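Local structure of SusD superfamily protein (Bacteroides fragilis, 3L22) at residues 52-57 with 397-402; 330-335 with 386-391; 350-355 with 370-375; 380-385 with 402-407. The protein probably binds glycans at the bacterial outer membrane as a SusD-type lipoprotein, and can bind zinc ions. One frame throughout, in Å; residues are numbered along the deposited sequence.

Interaction 1: 52-57 with 397-402. With EDO (1,2-ethanediol), chain B.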
loop_
_atom_site.group_PDB
_atom_site.type_symbol
_atom_site.label_atom_id
_atom_site.label_comp_id
_atom_site.label_asym_id
_atom_site.label_seq_id
_atom_site.Cartn_x
_atom_site.Cartn_y
_atom_site.Cartn_z
ATOM N N ARG A 52 -2.606 10.701 -4.705
ATOM C CA ARG A 52 -2.396 11.594 -3.571
ATOM C C ARG A 52 -1.002 12.158 -3.535
ATOM O O ARG A 52 -0.821 13.291 -3.092
ATOM C CB ARG A 52 -2.802 10.931 -2.247
ATOM C CG ARG A 52 -4.307 10.807 -2.149
ATOM C CD ARG A 52 -4.852 10.124 -0.877
ATOM N NE ARG A 52 -4.369 10.629 0.408
ATOM C CZ ARG A 52 -4.779 11.731 1.038
ATOM N NH1 ARG A 52 -5.700 12.546 0.520
ATOM N NH2 ARG A 52 -4.250 12.022 2.231
ATOM N N GLY A 53 -0.044 11.429 -4.074
ATOM C CA GLY A 53 1.321 11.867 -4.157
ATOM C C GLY A 53 1.657 12.920 -5.199
ATOM O O GLY A 53 0.775 13.514 -5.821
ATOM N N ASP A 54 2.957 13.101 -5.393
ATOM C CA ASP A 54 3.524 14.210 -6.111
ATOM C C ASP A 54 4.536 13.769 -7.192
ATOM O O ASP A 54 5.276 14.595 -7.751
ATOM C CB ASP A 54 4.206 15.136 -5.089
ATOM C CG ASP A 54 5.305 14.416 -4.280
ATOM O OD1 ASP A 54 5.564 13.214 -4.523
ATOM O OD2 ASP A 54 5.894 15.039 -3.371
ATOM N N ASP A 55 4.524 12.483 -7.516
ATOM C CA ASP A 55 5.467 11.916 -8.481
ATOM C C ASP A 55 4.849 11.559 -9.826
ATOM O O ASP A 55 5.573 11.401 -10.809
ATOM C CB ASP A 55 6.145 10.729 -7.841
ATOM C CG ASP A 55 7.089 11.156 -6.721
ATOM O OD1 ASP A 55 7.727 12.253 -6.844
ATOM O OD2 ASP A 55 7.212 10.406 -5.731
ATOM N N VAL A 56 3.528 11.392 -9.839
ATOM C CA VAL A 56 2.726 11.259 -11.053
ATOM C C VAL A 56 1.743 12.406 -11.064
ATOM O O VAL A 56 1.566 13.046 -10.018
ATOM C CB VAL A 56 2.012 9.877 -11.115
ATOM C CG1 VAL A 56 3.058 8.783 -11.373
ATOM C CG2 VAL A 56 1.167 9.572 -9.853
ATOM N N ILE A 57 1.171 12.689 -12.250
ATOM C CA ILE A 57 0.097 13.659 -12.396
ATOM C C ILE A 57 -1.086 13.028 -13.071
ATOM O O ILE A 57 -0.925 12.181 -13.923
ATOM C CB ILE A 57 0.492 14.916 -13.215
ATOM C CG1 ILE A 57 1.115 14.540 -14.587
ATOM C CG2 ILE A 57 1.396 15.743 -12.382
ATOM C CD1 ILE A 57 1.333 15.739 -15.552
ATOM N N ILE A 397 1.104 7.656 1.053
ATOM C CA ILE A 397 1.195 7.165 2.430
ATOM C C ILE A 397 2.454 7.733 3.103
ATOM O O ILE A 397 2.402 8.176 4.251
ATOM C CB ILE A 397 1.193 5.628 2.497
ATOM C CG1 ILE A 397 -0.166 5.110 1.991
ATOM C CG2 ILE A 397 1.501 5.157 3.896
ATOM C CD1 ILE A 397 -0.297 3.587 1.804
ATOM N N ASP A 398 3.587 7.732 2.403
ATOM C CA ASP A 398 4.826 8.229 3.014
ATOM C C ASP A 398 4.701 9.716 3.367
ATOM O O ASP A 398 5.099 10.149 4.472
ATOM C CB ASP A 398 6.034 7.973 2.101
ATOM C CG ASP A 398 6.539 6.522 2.135
ATOM O OD1 ASP A 398 6.147 5.710 3.030
ATOM O OD2 ASP A 398 7.381 6.184 1.268
ATOM N N ILE A 399 4.079 10.491 2.475
ATOM C CA ILE A 399 3.888 11.931 2.719
ATOM C C ILE A 399 3.018 12.142 3.978
ATOM O O ILE A 399 3.331 12.933 4.892
ATOM C CB ILE A 399 3.206 12.606 1.507
ATOM C CG1 ILE A 399 4.179 12.656 0.311
ATOM C CG2 ILE A 399 2.726 14.015 1.858
ATOM C CD1 ILE A 399 3.547 13.010 -1.095
HETATM N N MSE A 400 1.896 11.431 3.989
HETATM C CA MSE A 400 0.946 11.601 5.052
HETATM C C MSE A 400 1.490 11.117 6.401
HETATM O O MSE A 400 1.345 11.832 7.383
HETATM C CB MSE A 400 -0.347 10.880 4.761
HETATM C CG MSE A 400 -1.503 11.405 5.599
HETATM SE SE MSE A 400 -2.997 10.321 5.084
HETATM C CE MSE A 400 -4.436 11.528 5.634
ATOM N N ARG A 401 2.117 9.953 6.464
ATOM C CA ARG A 401 2.564 9.447 7.780
ATOM C C ARG A 401 3.605 10.358 8.381
ATOM O O ARG A 401 3.619 10.579 9.601
ATOM C CB ARG A 401 3.027 7.997 7.739
ATOM C CG ARG A 401 4.320 7.730 7.008
ATOM C CD ARG A 401 4.768 6.308 7.280
ATOM N NE ARG A 401 5.837 5.952 6.345
ATOM C CZ ARG A 401 7.120 6.254 6.461
ATOM N NH1 ARG A 401 7.607 6.918 7.503
ATOM N NH2 ARG A 401 7.940 5.881 5.506
ATOM N N ARG A 402 4.422 10.969 7.523
ATOM C CA ARG A 402 5.379 11.950 8.002
ATOM C C ARG A 402 4.793 13.338 8.298
ATOM O O ARG A 402 5.519 14.196 8.702
ATOM C CB ARG A 402 6.576 12.037 7.069
ATOM C CG ARG A 402 7.433 10.763 7.070
ATOM C CD ARG A 402 8.793 11.008 6.460
ATOM N NE ARG A 402 8.779 11.111 4.997
ATOM C CZ ARG A 402 9.031 10.115 4.146
ATOM N NH1 ARG A 402 9.255 8.876 4.569
ATOM N NH2 ARG A 402 9.033 10.356 2.830
HETATM C C1 EDO B . 6.195 2.537 3.749
HETATM O O1 EDO B . 6.821 1.995 2.606
HETATM C C2 EDO B . 4.793 3.098 3.461
HETATM O O2 EDO B . 4.413 3.745 4.717
#
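The backbones of Gly-53 and Ile-399 come closest here, with CA atoms 7.3 Å apart, where the turn between helix 44-52 and strand 56-58 passes the side of helix 395-401. In this helical SusD fold the contact joins an early part of the chain to one some 340 residues later. At Gly-53 the helix side chain meets the bare main chain: its CA lies 4.0 Å from Ile-399 CD1. The same methyl reaches Asp-54, 3.8 Å from OD2. With chi1 of 59°, CG of Asp-54 sits between the backbone N and the carbonyl carbon, which brings the carboxylate toward the isoleucine, although its stronger partner is Arg-395, a salt bridge beyond the contact. Isoleucine suits this spot because an extended chi2 of 167° carries CD1 out to the turn. One helix position further on, Met-400, present as selenomethionine, sends an extended chain toward Arg-52; its CE approaches Arg-52 NH2 obliquely, but Met-400 has two modelled conformers, so the exact approach is doubtful. That NH2 hydrogen-bonds to the carbonyl oxygen of Tyr-424, so this buried nitrogen has a partner, while Phe-406 packs on Arg-52, Ile-399 and Met-400 alike. Asp-398 and Arg-401, on another part of the helix, belong to a polar cluster: Arg-401 NH2 makes a salt bridge with Asp-398 OD1 at 3.1 Å, meeting the oxygen from above the carboxylate plane, and Arg-401 NE donates to O2 of an ethanediol, probably from the crystallisation liquor, over 3.1 Å with an N-H...O angle of 147°.

Interaction 2: 330-335 with 386-391. With EDO (1,2-ethanediol), chain B.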
loop_
_atom_site.group_PDB
_atom_site.type_symbol
_atom_site.label_atom_id
_atom_site.label_comp_id
_atom_site.label_asym_id
_atom_site.label_seq_id
_atom_site.Cartn_x
_atom_site.Cartn_y
_atom_site.Cartn_z
ATOM N N THR A 330 11.626 -3.238 1.944
ATOM C CA THR A 330 12.190 -3.686 3.221
ATOM C C THR A 330 13.460 -2.883 3.507
ATOM O O THR A 330 13.615 -2.326 4.581
ATOM C CB THR A 330 12.550 -5.164 3.196
ATOM O OG1 THR A 330 11.453 -5.936 2.666
ATOM C CG2 THR A 330 12.998 -5.667 4.618
ATOM N N LEU A 331 14.341 -2.803 2.521
ATOM C CA LEU A 331 15.641 -2.133 2.680
ATOM C C LEU A 331 15.545 -0.608 2.867
ATOM O O LEU A 331 16.209 -0.052 3.742
ATOM C CB LEU A 331 16.548 -2.488 1.476
ATOM C CG LEU A 331 16.957 -3.984 1.360
ATOM C CD1 LEU A 331 17.728 -4.260 0.071
ATOM C CD2 LEU A 331 17.764 -4.473 2.563
ATOM N N LEU A 332 14.740 0.049 2.045
ATOM C CA LEU A 332 14.585 1.477 2.152
ATOM C C LEU A 332 13.794 1.879 3.394
ATOM O O LEU A 332 14.077 2.911 3.962
ATOM C CB LEU A 332 13.955 2.073 0.879
ATOM C CG LEU A 332 14.778 2.089 -0.406
ATOM C CD1 LEU A 332 13.969 2.722 -1.551
ATOM C CD2 LEU A 332 16.151 2.779 -0.227
ATOM N N ASP A 333 12.817 1.079 3.820
ATOM C CA ASP A 333 12.109 1.331 5.081
ATOM C C ASP A 333 13.112 1.214 6.255
ATOM O O ASP A 333 13.167 2.091 7.130
ATOM C CB ASP A 333 10.941 0.340 5.326
ATOM C CG ASP A 333 9.682 0.585 4.413
ATOM O OD1 ASP A 333 9.585 1.621 3.773
ATOM O OD2 ASP A 333 8.804 -0.338 4.341
ATOM N N LEU A 334 13.874 0.113 6.280
ATOM C CA LEU A 334 14.947 -0.055 7.280
ATOM C C LEU A 334 15.947 1.097 7.241
ATOM O O LEU A 334 16.345 1.605 8.280
ATOM C CB LEU A 334 15.660 -1.408 7.129
ATOM C CG LEU A 334 14.873 -2.631 7.610
ATOM C CD1 LEU A 334 15.587 -3.948 7.180
ATOM C CD2 LEU A 334 14.656 -2.586 9.127
ATOM N N ALA A 335 16.319 1.552 6.047
ATOM C CA ALA A 335 17.226 2.711 5.938
ATOM C C ALA A 335 16.606 3.905 6.662
ATOM O O ALA A 335 17.299 4.565 7.425
ATOM C CB ALA A 335 17.473 3.064 4.475
ATOM N N ARG A 386 10.900 7.341 -3.504
ATOM C CA ARG A 386 10.019 7.953 -4.498
ATOM C C ARG A 386 10.237 7.370 -5.903
ATOM O O ARG A 386 9.259 7.064 -6.630
ATOM C CB ARG A 386 10.213 9.477 -4.496
ATOM C CG ARG A 386 9.645 10.154 -3.265
ATOM C CD ARG A 386 9.997 11.632 -3.208
ATOM N NE ARG A 386 9.267 12.382 -4.223
ATOM C CZ ARG A 386 9.326 13.698 -4.385
ATOM N NH1 ARG A 386 10.115 14.457 -3.617
ATOM N NH2 ARG A 386 8.619 14.266 -5.348
ATOM N N LEU A 387 11.497 7.179 -6.268
ATOM C CA LEU A 387 11.841 6.627 -7.587
ATOM C C LEU A 387 11.610 5.116 -7.639
ATOM O O LEU A 387 10.973 4.613 -8.556
ATOM C CB LEU A 387 13.288 6.982 -7.984
ATOM C CG LEU A 387 13.823 6.421 -9.314
ATOM C CD1 LEU A 387 12.945 6.891 -10.488
ATOM C CD2 LEU A 387 15.284 6.804 -9.557
ATOM N N GLU A 388 12.095 4.401 -6.648
ATOM C CA GLU A 388 11.860 2.963 -6.607
ATOM C C GLU A 388 10.365 2.602 -6.654
ATOM O O GLU A 388 10.037 1.636 -7.321
ATOM C CB GLU A 388 12.517 2.345 -5.380
ATOM C CG GLU A 388 12.604 0.802 -5.356
ATOM C CD GLU A 388 13.613 0.204 -6.328
ATOM O OE1 GLU A 388 14.669 0.830 -6.625
ATOM O OE2 GLU A 388 13.336 -0.922 -6.793
ATOM N N PHE A 389 9.493 3.360 -5.959
ATOM C CA PHE A 389 8.088 3.012 -5.796
ATOM C C PHE A 389 7.093 3.909 -6.514
ATOM O O PHE A 389 5.887 3.895 -6.233
ATOM C CB PHE A 389 7.787 2.804 -4.298
ATOM C CG PHE A 389 8.499 1.633 -3.779
ATOM C CD1 PHE A 389 8.068 0.358 -4.129
ATOM C CD2 PHE A 389 9.684 1.769 -3.081
ATOM C CE1 PHE A 389 8.780 -0.759 -3.710
ATOM C CE2 PHE A 389 10.390 0.665 -2.682
ATOM C CZ PHE A 389 9.945 -0.594 -3.020
ATOM N N ILE A 390 7.583 4.623 -7.526
ATOM C CA ILE A 390 6.710 5.383 -8.393
ATOM C C ILE A 390 5.678 4.434 -8.988
ATOM O O ILE A 390 6.014 3.377 -9.532
ATOM C CB ILE A 390 7.492 6.190 -9.475
ATOM C CG1 ILE A 390 6.549 7.172 -10.202
ATOM C CG2 ILE A 390 8.248 5.288 -10.493
ATOM C CD1 ILE A 390 7.305 8.282 -11.047
ATOM N N GLY A 391 4.406 4.805 -8.847
ATOM C CA GLY A 391 3.306 3.967 -9.330
ATOM C C GLY A 391 2.933 2.750 -8.502
ATOM O O GLY A 391 2.114 1.912 -8.962
HETATM C C1 EDO B . 6.195 2.537 3.749
HETATM O O1 EDO B . 6.821 1.995 2.606
HETATM C C2 EDO B . 4.793 3.098 3.461
HETATM O O2 EDO B . 4.413 3.745 4.717
#
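Of residues 330-335, Leu-332 alone meets Glu-388 and Phe-389, at the point where helix 374-388 ends. Its CD1 does all the touching. CB of Glu-388 lies 4.1 Å from Leu-332 CD1, the two side chains crossing at about a right angle; CE2 of Phe-389 is 4.3 Å from the same CD1, where the methyl arrives near the ring plane and so meets an edge. Leucine fits because its extended chi2 of 180° pushes a compact methyl across the gap between helices, and Phe-389, the first residue to leave helical geometry, turns a ring edge toward that methyl and also packs on Ala-328 and Glu-329. This small apolar patch is the closer-packed part of the contact, which buries 86 Å² in all. The other side of the contact is looser and polar. Asp-333, next to Leu-332, does not touch residues 386-391; its OD1 makes a salt bridge with Lys-385 and lies 3.0 Å from O1 of an ethanediol, a probable crystallisation additive. Glu-388 shares this double character. Its CB belongs to the apolar patch, but the bend at chi2 (72°) turns the carboxylate aside to Arg-298, Arg-326 and Arg-358, all salt-bridge partners. Three arginines around one buried carboxylate would be expected to keep it ionised, so the chemistry implies that the aliphatic root of Glu-388 contributes packing while its charged end is paid for by neighbours outside the two segments.

Interaction 3: 350-355 with 370-375. With EDO (1,2-ethanediol), chain C.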
loop_
_atom_site.group_PDB
_atom_site.type_symbol
_atom_site.label_atom_id
_atom_site.label_comp_id
_atom_site.label_asym_id
_atom_site.label_seq_id
_atom_site.Cartn_x
_atom_site.Cartn_y
_atom_site.Cartn_z
ATOM N N SER A 350 24.413 1.882 4.257
ATOM C CA SER A 350 24.663 0.585 3.611
ATOM C C SER A 350 23.368 0.029 3.000
ATOM O O SER A 350 23.387 -0.516 1.891
ATOM C CB SER A 350 25.321 -0.412 4.567
ATOM O OG SER A 350 24.366 -1.010 5.414
ATOM N N LEU A 351 22.238 0.220 3.689
ATOM C CA LEU A 351 20.931 -0.203 3.182
ATOM C C LEU A 351 20.548 0.589 1.910
ATOM O O LEU A 351 20.143 -0.014 0.902
ATOM C CB LEU A 351 19.858 -0.061 4.278
ATOM C CG LEU A 351 19.968 -1.002 5.489
ATOM C CD1 LEU A 351 19.118 -0.545 6.697
ATOM C CD2 LEU A 351 19.658 -2.464 5.122
ATOM N N LEU A 352 20.685 1.924 1.957
ATOM C CA LEU A 352 20.444 2.798 0.783
ATOM C C LEU A 352 21.300 2.350 -0.394
ATOM O O LEU A 352 20.793 2.208 -1.511
ATOM C CB LEU A 352 20.710 4.286 1.084
ATOM C CG LEU A 352 20.523 5.308 -0.044
ATOM C CD1 LEU A 352 19.096 5.164 -0.664
ATOM C CD2 LEU A 352 20.779 6.746 0.424
ATOM N N LYS A 353 22.577 2.072 -0.149
ATOM C CA LYS A 353 23.464 1.672 -1.231
ATOM C C LYS A 353 23.012 0.365 -1.902
ATOM O O LYS A 353 23.124 0.226 -3.133
ATOM C CB LYS A 353 24.911 1.581 -0.759
ATOM C CG LYS A 353 25.546 2.940 -0.527
ATOM C CD LYS A 353 26.827 2.871 0.275
ATOM C CE LYS A 353 28.026 2.460 -0.591
ATOM N NZ LYS A 353 29.371 2.878 -0.046
ATOM N N GLN A 354 22.481 -0.588 -1.142
ATOM C CA GLN A 354 22.012 -1.814 -1.769
ATOM C C GLN A 354 20.947 -1.544 -2.811
ATOM O O GLN A 354 21.002 -2.085 -3.920
ATOM C CB GLN A 354 21.397 -2.804 -0.775
ATOM C CG GLN A 354 22.342 -3.484 0.121
ATOM C CD GLN A 354 21.646 -4.547 0.967
ATOM O OE1 GLN A 354 21.040 -5.495 0.437
ATOM N NE2 GLN A 354 21.730 -4.391 2.280
ATOM N N VAL A 355 19.973 -0.719 -2.452
ATOM C CA VAL A 355 18.856 -0.474 -3.355
ATOM C C VAL A 355 19.298 0.389 -4.532
ATOM O O VAL A 355 19.043 0.016 -5.682
ATOM C CB VAL A 355 17.655 0.130 -2.635
ATOM C CG1 VAL A 355 16.531 0.506 -3.641
ATOM C CG2 VAL A 355 17.138 -0.870 -1.545
ATOM N N ASP A 370 28.335 7.647 0.899
ATOM C CA ASP A 370 29.237 7.609 2.033
ATOM C C ASP A 370 29.436 8.935 2.735
ATOM O O ASP A 370 29.744 8.919 3.909
ATOM C CB ASP A 370 30.598 6.992 1.637
ATOM C CG ASP A 370 30.472 5.495 1.289
ATOM O OD1 ASP A 370 29.650 4.774 1.909
ATOM O OD2 ASP A 370 31.150 5.039 0.349
ATOM N N ASN A 371 29.214 10.064 2.053
ATOM C CA ASN A 371 29.361 11.364 2.682
ATOM C C ASN A 371 28.044 11.960 3.173
ATOM O O ASN A 371 28.034 13.008 3.717
ATOM C CB ASN A 371 30.082 12.335 1.708
ATOM C CG ASN A 371 31.551 11.994 1.536
ATOM O OD1 ASN A 371 32.100 11.240 2.320
ATOM N ND2 ASN A 371 32.203 12.585 0.536
ATOM N N LEU A 372 26.933 11.291 2.999
ATOM C CA LEU A 372 25.662 11.796 3.541
ATOM C C LEU A 372 25.567 11.715 5.074
ATOM O O LEU A 372 26.052 10.769 5.678
ATOM C CB LEU A 372 24.507 10.999 2.962
ATOM C CG LEU A 372 24.274 11.089 1.453
ATOM C CD1 LEU A 372 23.214 10.060 1.033
ATOM C CD2 LEU A 372 23.877 12.515 1.081
ATOM N N SER A 373 24.873 12.666 5.684
ATOM C CA SER A 373 24.488 12.546 7.076
ATOM C C SER A 373 23.262 13.414 7.314
ATOM O O SER A 373 22.874 14.194 6.444
ATOM C CB SER A 373 25.646 12.929 8.007
ATOM O OG SER A 373 25.881 14.288 7.893
ATOM N N GLY A 374 22.660 13.261 8.494
ATOM C CA GLY A 374 21.508 14.032 8.922
ATOM C C GLY A 374 20.431 14.193 7.863
ATOM O O GLY A 374 19.974 13.211 7.237
ATOM N N ASP A 375 20.062 15.447 7.607
ATOM C CA ASP A 375 18.983 15.753 6.665
ATOM C C ASP A 375 19.248 15.332 5.239
ATOM O O ASP A 375 18.308 14.918 4.549
ATOM C CB ASP A 375 18.655 17.254 6.677
ATOM C CG ASP A 375 17.942 17.691 7.956
ATOM O OD1 ASP A 375 17.432 16.821 8.694
ATOM O OD2 ASP A 375 17.884 18.920 8.208
HETATM C C1 EDO C . 25.126 16.070 5.458
HETATM O O1 EDO C . 25.094 15.489 4.113
HETATM C C2 EDO C . 24.158 17.136 6.011
HETATM O O2 EDO C . 22.705 17.068 5.931
#
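Lys-353 NZ faces both carboxylate oxygens of Asp-370. The salt bridge to OD1 is 2.7 Å long, whereas the second bond, from NZ to OD2 at 2.8 Å, is weak. The lysine is modelled in two conformers and this is one of them, so the bridge is probably not permanent and its fine geometry is doubtful. The ammonium meets OD1 on the syn side, 21° out of the carboxylate plane, and the two side chains cross at about a right angle. A bend at chi3 (80°) swings the lysine tip over to the aspartate. Both residues are exposed, which suits a long flexible lysine and a short acid: the pair can form without a desolvation cost as large as in the core. Beneath it the contact turns apolar. Leu-352 CD2 meets Leu-372 CD1 at 4.2 Å, again with side chains at about a right angle, and both leucines also pack on Ala-380 of the next helix. Beyond them Gly-374, with positive phi, donates its backbone N to Glu-345. The connection after helix 345-359 thus folds back on that helix before helix 374-388 begins, a charged pair outside and a leucine pair inside, as befits successive packed helices in the TPR-related region of a SusD protein.

Interaction 4: 380-385 with 402-407; sequences AIYNEK and RGEHFI. With ZN (zinc ion), chain F; EDO (1,2-ethanediol), chain B.
Tyr-382 and Arg-402 form a stack: the guanidinium lies flat over one face of the ring, centres 3.7 Å apart and planes only 16° from parallel. It is also a cation-pi contact, with CZ 23° off the ring normal and offset toward the rim, so that Arg-402 CZ is 3.4 Å from Tyr-382 CD1. Tyrosine gives the broad face and arginine a flat cation to match, placed by a bend at chi3 (-75°) that turns the head back over the ring. In the next shell Glu-404 and a water meet the guanidinium in its plane. Arg-402 NE donates to Glu-404 OE2 over 2.8 Å, though the oxygen is met from above its own carboxylate plane, and NH2 donates to the water, 3.1 Å away, that in turn gives a hydrogen bond to Tyr-382 O. NH1 forms a salt bridge with Glu-336. Further out, Gly-403 ends the preceding helix in a Schellman motif, its positive phi directing the chain back so that Glu-404 can reach the arginine. His-405, modelled in two conformers, points elsewhere and binds a zinc ion through NE2, with an unusually short, hence doubtful, bond length. With a face resting on tyrosine and all three nitrogens engaged, the arginine is probably held firmly in one orientation, and the two carboxylates probably offset in part its charge and that of nearby Lys-385.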
loop_
_atom_site.group_PDB
_atom_site.type_symbol
_atom_site.label_atom_id
_atom_site.label_comp_id
_atom_site.label_asym_id
_atom_site.label_seq_id
_atom_site.Cartn_x
_atom_site.Cartn_y
_atom_site.Cartn_z
ATOM N N ALA A 380 17.955 11.699 0.833
ATOM C CA ALA A 380 18.372 10.708 -0.162
ATOM C C ALA A 380 17.543 9.427 -0.043
ATOM O O ALA A 380 17.221 8.800 -1.041
ATOM C CB ALA A 380 19.877 10.380 -0.021
ATOM N N ILE A 381 17.211 9.038 1.179
ATOM C CA ILE A 381 16.369 7.852 1.385
ATOM C C ILE A 381 14.942 8.113 0.884
ATOM O O ILE A 381 14.390 7.281 0.141
ATOM C CB ILE A 381 16.360 7.404 2.872
ATOM C CG1 ILE A 381 17.768 6.925 3.287
ATOM C CG2 ILE A 381 15.264 6.299 3.097
ATOM C CD1 ILE A 381 18.028 6.878 4.807
ATOM N N TYR A 382 14.373 9.281 1.227
ATOM C CA TYR A 382 13.032 9.626 0.740
ATOM C C TYR A 382 12.946 9.661 -0.788
ATOM O O TYR A 382 11.998 9.135 -1.359
ATOM C CB TYR A 382 12.545 10.963 1.284
ATOM C CG TYR A 382 12.535 11.109 2.796
ATOM C CD1 TYR A 382 12.435 10.015 3.641
ATOM C CD2 TYR A 382 12.635 12.368 3.382
ATOM C CE1 TYR A 382 12.451 10.173 5.051
ATOM C CE2 TYR A 382 12.620 12.536 4.812
ATOM C CZ TYR A 382 12.546 11.425 5.605
ATOM O OH TYR A 382 12.554 11.559 6.968
ATOM N N ASN A 383 13.964 10.264 -1.426
ATOM C CA ASN A 383 14.004 10.350 -2.874
ATOM C C ASN A 383 14.181 8.984 -3.543
ATOM O O ASN A 383 13.531 8.711 -4.531
ATOM C CB ASN A 383 15.112 11.292 -3.341
ATOM C CG ASN A 383 14.752 12.751 -3.161
ATOM O OD1 ASN A 383 13.574 13.119 -3.159
ATOM N ND2 ASN A 383 15.766 13.588 -3.006
ATOM N N GLU A 384 15.038 8.138 -2.992
ATOM C CA GLU A 384 15.193 6.785 -3.524
ATOM C C GLU A 384 13.877 5.994 -3.480
ATOM O O GLU A 384 13.516 5.297 -4.428
ATOM C CB GLU A 384 16.301 6.028 -2.782
ATOM C CG GLU A 384 16.916 4.872 -3.602
ATOM C CD GLU A 384 17.759 5.342 -4.795
ATOM O OE1 GLU A 384 18.432 6.408 -4.720
ATOM O OE2 GLU A 384 17.793 4.600 -5.793
ATOM N N LYS A 385 13.161 6.134 -2.377
ATOM C CA LYS A 385 11.865 5.495 -2.182
ATOM C C LYS A 385 10.847 6.041 -3.216
ATOM O O LYS A 385 10.084 5.287 -3.791
ATOM C CB LYS A 385 11.403 5.754 -0.745
ATOM C CG LYS A 385 10.106 5.067 -0.322
ATOM C CD LYS A 385 10.348 3.697 0.242
ATOM C CE LYS A 385 9.058 3.056 0.806
ATOM N NZ LYS A 385 8.624 3.780 2.022
ATOM N N ARG A 402 4.422 10.969 7.523
ATOM C CA ARG A 402 5.379 11.950 8.002
ATOM C C ARG A 402 4.793 13.338 8.298
ATOM O O ARG A 402 5.519 14.196 8.702
ATOM C CB ARG A 402 6.576 12.037 7.069
ATOM C CG ARG A 402 7.433 10.763 7.070
ATOM C CD ARG A 402 8.793 11.008 6.460
ATOM N NE ARG A 402 8.779 11.111 4.997
ATOM C CZ ARG A 402 9.031 10.115 4.146
ATOM N NH1 ARG A 402 9.255 8.876 4.569
ATOM N NH2 ARG A 402 9.033 10.356 2.830
ATOM N N GLY A 403 3.490 13.552 8.104
ATOM C CA GLY A 403 2.882 14.843 8.365
ATOM C C GLY A 403 3.380 15.942 7.436
ATOM O O GLY A 403 3.329 17.106 7.797
ATOM N N GLU A 404 3.834 15.576 6.236
ATOM C CA GLU A 404 4.319 16.538 5.279
ATOM C C GLU A 404 3.184 17.140 4.484
ATOM O O GLU A 404 2.109 16.531 4.327
ATOM C CB GLU A 404 5.316 15.884 4.307
ATOM C CG GLU A 404 6.614 15.337 4.973
ATOM C CD GLU A 404 7.456 14.410 4.077
ATOM O OE1 GLU A 404 7.133 14.219 2.862
ATOM O OE2 GLU A 404 8.491 13.912 4.592
ATOM N N HIS A 405 3.419 18.337 3.947
ATOM C CA HIS A 405 2.487 18.923 2.991
ATOM C C HIS A 405 2.491 18.136 1.681
ATOM O O HIS A 405 3.530 17.701 1.241
ATOM C CB HIS A 405 2.858 20.373 2.662
ATOM C CG HIS A 405 2.647 21.332 3.786
ATOM N ND1 HIS A 405 1.659 22.293 3.776
ATOM C CD2 HIS A 405 3.327 21.504 4.943
ATOM C CE1 HIS A 405 1.735 23.004 4.886
ATOM N NE2 HIS A 405 2.740 22.548 5.607
ATOM N N PHE A 406 1.329 18.001 1.064
ATOM C CA PHE A 406 1.226 17.534 -0.297
ATOM C C PHE A 406 1.422 18.767 -1.165
ATOM O O PHE A 406 0.556 19.669 -1.171
ATOM C CB PHE A 406 -0.154 16.941 -0.559
ATOM C CG PHE A 406 -0.418 15.665 0.181
ATOM C CD1 PHE A 406 -0.995 15.681 1.451
ATOM C CD2 PHE A 406 -0.099 14.453 -0.388
ATOM C CE1 PHE A 406 -1.268 14.465 2.112
ATOM C CE2 PHE A 406 -0.338 13.264 0.268
ATOM C CZ PHE A 406 -0.930 13.275 1.518
ATOM N N ILE A 407 2.551 18.812 -1.864
ATOM C CA ILE A 407 2.932 19.967 -2.687
ATOM C C ILE A 407 3.140 19.549 -4.124
ATOM O O ILE A 407 4.049 18.749 -4.433
ATOM C CB ILE A 407 4.210 20.672 -2.142
ATOM C CG1 ILE A 407 3.966 21.114 -0.694
ATOM C CG2 ILE A 407 4.617 21.898 -3.067
ATOM C CD1 ILE A 407 5.167 21.844 -0.005
HETATM ZN ZN ZN F . 2.569 23.314 7.262
HETATM C C1 EDO B . 6.195 2.537 3.749
HETATM O O1 EDO B . 6.821 1.995 2.606
HETATM C C2 EDO B . 4.793 3.098 3.461
HETATM O O2 EDO B . 4.413 3.745 4.717
HETATM O O HOH W 1 9.776 8.800 0.301
HETATM O O HOH W 2 4.737 23.397 7.278
#

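Overall arrangement
Helix 374-388 ties interactions 2, 3 and 4 together, while helix 395-401 and the chain after it join interaction 1 to interaction 4, whose centres lie about 7 Å apart and which share Arg-402. Lys-385 is a meeting point: its NZ is 2.8 Å from Asp-398 OD2 of interaction 1 and 2.9 Å from Asp-333 OD1 of interaction 2, and it also donates to O1 of the ethanediol that interactions 1, 2 and 4 all touch. Between interactions 1 and 2, Asp-55 OD1 and Arg-386 NH2 form a 2.7 Å salt bridge. Interaction 3 is remote from interaction 1, about 22 Å between centres, but touches interaction 2 (Leu-331 CB to Val-355 CG2, 3.5 Å) and interaction 4 (Leu-372 CD1 to Ala-380 CB, 3.5 Å).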